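Local coordinates for protein trehalose-6-phosphate phosphatase (Cryptococcus neoformans, PDB 5DX9) that belongs to the trehalose-phosphatase family of the HAD clan and carries a magnesium ion at its metal site, at residues I207-D212 / R221-I226. Numbering follows the deposited sequence.
Sequences IFCAGD and RALRTI. With MG (magnesium ion), chain C.
Leu223 of helix 217-225 sets one methyl against Cys209 and the other against Ile207, alternate residues of strand 206-211 whose CB atoms both face the helix. Leu223 CD1 presses on the beta carbon of Cys209, a tight 3.4 Å from Cys209 CB, and lies 4.1 Å from Cys209 SG. Leu223 CD2 takes the other side, 3.7 Å from the branch methyl Ile207 CG2 and 4.0 Å from the chain end Ile207 CD1, the two side chains meeting at a slant. In Ile207 the CG1 arm is anti to the carbonyl carbon (chi1 -64°), which presents CG2 to the leucine, and the extended chi2 (-179°) carries CD1 out to the same methyl. Val194 of helix 190-200 and Val270 of strand 270-275 also touch Leu223, and the opposite face of the strand carries Phe208, packed edge-to-face on Phe298. Near the end of the helix, Arg221 O accepts from Arg224 N, Thr225 N and Thr225 OG1, the hydroxyl standing above the carbonyl plane. The strand runs on to Asp212, whose OD1 binds magnesium at 2.2 Å beside Asn26 and Asp28, while OD2 forms a salt bridge with Lys178. This is a helix laid on a central strand of the Rossmann-like HAD core. Across the interface the chemistry is wholly apolar: these two segments meet through buried van der Waals contact, while the metal ligation and the Lys178 salt bridge lie further along, at Asp212 just past the strand.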
ATOM      1  N   ILE A 207      -3.282   8.782 -12.026  1.00 47.65           N
ATOM      2  CA  ILE A 207      -2.922   7.964 -10.877  1.00 44.11           C
ATOM      3  C   ILE A 207      -3.710   6.662 -10.859  1.00 44.97           C
ATOM      4  O   ILE A 207      -4.940   6.665 -10.919  1.00 41.35           O
ATOM      5  CB  ILE A 207      -3.155   8.706  -9.546  1.00 43.71           C
ATOM      6  CG1 ILE A 207      -2.233   9.922  -9.441  1.00 42.75           C
ATOM      7  CG2 ILE A 207      -2.911   7.772  -8.370  1.00 45.31           C
ATOM      8  CD1 ILE A 207      -2.383  10.684  -8.143  1.00 42.73           C
ATOM      9  N   PHE A 208      -2.991   5.548 -10.792  1.00 40.80           N
ATOM     10  CA  PHE A 208      -3.618   4.259 -10.557  1.00 42.34           C
ATOM     11  C   PHE A 208      -3.149   3.706  -9.218  1.00 43.45           C
ATOM     12  O   PHE A 208      -1.958   3.742  -8.907  1.00 41.81           O
ATOM     13  CB  PHE A 208      -3.305   3.269 -11.678  1.00 40.89           C
ATOM     14  CG  PHE A 208      -3.942   1.924 -11.481  1.00 42.81           C
ATOM     15  CD1 PHE A 208      -5.233   1.684 -11.918  1.00 42.79           C
ATOM     16  CD2 PHE A 208      -3.259   0.907 -10.833  1.00 44.80           C
ATOM     17  CE1 PHE A 208      -5.826   0.451 -11.730  1.00 40.01           C
ATOM     18  CE2 PHE A 208      -3.846  -0.329 -10.639  1.00 44.78           C
ATOM     19  CZ  PHE A 208      -5.135  -0.555 -11.088  1.00 44.44           C
ATOM     20  N   CYS A 209      -4.094   3.207  -8.427  1.00 40.66           N
ATOM     21  CA  CYS A 209      -3.793   2.636  -7.118  1.00 41.25           C
ATOM     22  C   CYS A 209      -4.718   1.461  -6.847  1.00 40.47           C
ATOM     23  O   CYS A 209      -5.937   1.596  -6.931  1.00 42.57           O
ATOM     24  CB  CYS A 209      -3.934   3.693  -6.017  1.00 42.90           C
ATOM     25  SG  CYS A 209      -3.548   3.125  -4.326  1.00 45.05           S
ATOM     26  N   ALA A 210      -4.138   0.309  -6.528  1.00 39.22           N
ATOM     27  CA  ALA A 210      -4.923  -0.889  -6.257  1.00 39.47           C
ATOM     28  C   ALA A 210      -4.535  -1.541  -4.930  1.00 42.47           C
ATOM     29  O   ALA A 210      -3.367  -1.526  -4.534  1.00 37.19           O
ATOM     30  CB  ALA A 210      -4.772  -1.878  -7.392  1.00 34.09           C
ATOM     31  N   GLY A 211      -5.528  -2.119  -4.256  1.00 40.04           N
ATOM     32  CA  GLY A 211      -5.329  -2.780  -2.976  1.00 41.08           C
ATOM     33  C   GLY A 211      -6.542  -3.612  -2.599  1.00 40.90           C
ATOM     34  O   GLY A 211      -7.658  -3.322  -3.028  1.00 39.53           O
ATOM     35  N   ASP A 212      -6.335  -4.640  -1.785  1.00 41.05           N
ATOM     36  CA  ASP A 212      -7.404  -5.585  -1.482  1.00 40.77           C
ATOM     37  C   ASP A 212      -7.862  -5.555  -0.026  1.00 41.49           C
ATOM     38  O   ASP A 212      -8.916  -6.095   0.305  1.00 42.29           O
ATOM     39  CB  ASP A 212      -6.951  -6.999  -1.828  1.00 41.08           C
ATOM     40  CG  ASP A 212      -5.865  -7.493  -0.900  1.00 43.97           C
ATOM     41  OD1 ASP A 212      -4.901  -6.732  -0.654  1.00 42.02           O
ATOM     42  OD2 ASP A 212      -5.986  -8.631  -0.397  1.00 44.56           O
ATOM     43  N   ARG A 221      -8.383   6.834   0.496  1.00 39.02           N
ATOM     44  CA  ARG A 221      -8.777   8.070   1.156  1.00 41.14           C
ATOM     45  C   ARG A 221      -7.850   9.219   0.788  1.00 42.35           C
ATOM     46  O   ARG A 221      -8.304  10.329   0.520  1.00 44.68           O
ATOM     47  CB  ARG A 221      -8.806   7.900   2.678  1.00 44.15           C
ATOM     48  CG  ARG A 221      -9.167   9.186   3.422  1.00 43.35           C
ATOM     49  CD  ARG A 221      -9.674   8.915   4.829  1.00 47.35           C
ATOM     50  NE  ARG A 221      -8.711   8.146   5.603  1.00 53.49           N
ATOM     51  CZ  ARG A 221      -8.927   6.921   6.068  1.00 49.42           C
ATOM     52  NH1 ARG A 221     -10.088   6.317   5.858  1.00 51.53           N
ATOM     53  NH2 ARG A 221      -7.979   6.305   6.757  1.00 51.65           N
ATOM     54  N   ALA A 222      -6.549   8.948   0.781  1.00 41.69           N
ATOM     55  CA  ALA A 222      -5.569   9.970   0.443  1.00 45.02           C
ATOM     56  C   ALA A 222      -5.785  10.454  -0.987  1.00 44.38           C
ATOM     57  O   ALA A 222      -5.582  11.629  -1.289  1.00 47.68           O
ATOM     58  CB  ALA A 222      -4.154   9.439   0.623  1.00 43.15           C
ATOM     59  N   LEU A 223      -6.212   9.545  -1.858  1.00 41.75           N
ATOM     60  CA  LEU A 223      -6.451   9.879  -3.260  1.00 42.74           C
ATOM     61  C   LEU A 223      -7.724  10.689  -3.454  1.00 46.30           C
ATOM     62  O   LEU A 223      -7.999  11.163  -4.557  1.00 47.44           O
ATOM     63  CB  LEU A 223      -6.518   8.612  -4.109  1.00 41.73           C
ATOM     64  CG  LEU A 223      -5.173   7.944  -4.380  1.00 38.95           C
ATOM     65  CD1 LEU A 223      -5.350   6.671  -5.199  1.00 38.27           C
ATOM     66  CD2 LEU A 223      -4.249   8.925  -5.081  1.00 36.20           C
ATOM     67  N   ARG A 224      -8.495  10.846  -2.382  1.00 43.21           N
ATOM     68  CA  ARG A 224      -9.708  11.652  -2.421  1.00 45.25           C
ATOM     69  C   ARG A 224      -9.527  13.001  -1.734  1.00 49.26           C
ATOM     70  O   ARG A 224      -9.941  14.032  -2.264  1.00 50.06           O
ATOM     71  CB  ARG A 224     -10.866  10.895  -1.776  1.00 45.11           C
ATOM     72  CG  ARG A 224     -11.412   9.762  -2.634  1.00 47.40           C
ATOM     73  CD  ARG A 224     -12.178   8.758  -1.790  1.00 47.72           C
ATOM     74  NE  ARG A 224     -13.212   9.402  -0.989  1.00 51.62           N
ATOM     75  CZ  ARG A 224     -14.501   9.412  -1.307  1.00 53.22           C
ATOM     76  NH1 ARG A 224     -14.919   8.807  -2.412  1.00 48.34           N
ATOM     77  NH2 ARG A 224     -15.371  10.024  -0.518  1.00 54.91           N
ATOM     78  N   THR A 225      -8.901  12.991  -0.561  1.00 46.64           N
ATOM     79  CA  THR A 225      -8.842  14.183   0.280  1.00 47.75           C
ATOM     80  C   THR A 225      -7.851  15.240  -0.207  1.00 47.54           C
ATOM     81  O   THR A 225      -7.713  16.292   0.416  1.00 48.60           O
ATOM     82  CB  THR A 225      -8.487  13.822   1.737  1.00 47.21           C
ATOM     83  OG1 THR A 225      -7.243  13.113   1.771  1.00 41.36           O
ATOM     84  CG2 THR A 225      -9.582  12.960   2.357  1.00 48.80           C
ATOM     85  N   ILE A 226      -7.160  14.972  -1.311  1.00 47.57           N
ATOM     86  CA  ILE A 226      -6.357  16.018  -1.942  1.00 52.16           C
ATOM     87  C   ILE A 226      -7.284  17.035  -2.599  1.00 52.26           C
ATOM     88  O   ILE A 226      -6.908  18.185  -2.828  1.00 49.90           O
ATOM     89  CB  ILE A 226      -5.385  15.465  -2.994  1.00 47.79           C
ATOM     90  CG1 ILE A 226      -6.130  14.593  -4.007  1.00 48.86           C
ATOM     91  CG2 ILE A 226      -4.265  14.699  -2.325  1.00 52.12           C
ATOM     92  CD1 ILE A 226      -5.284  14.182  -5.191  1.00 48.71           C
TER
HETATM   93 MG    MG C 401      -2.825  -6.726   0.203  1.00 46.55          MG
HETATM   94  O   HOH W   1      -3.901  -8.219   1.205  1.00 40.99           O
HETATM   95  O   HOH W   2      -3.107  -5.015   1.301  1.00 40.48           O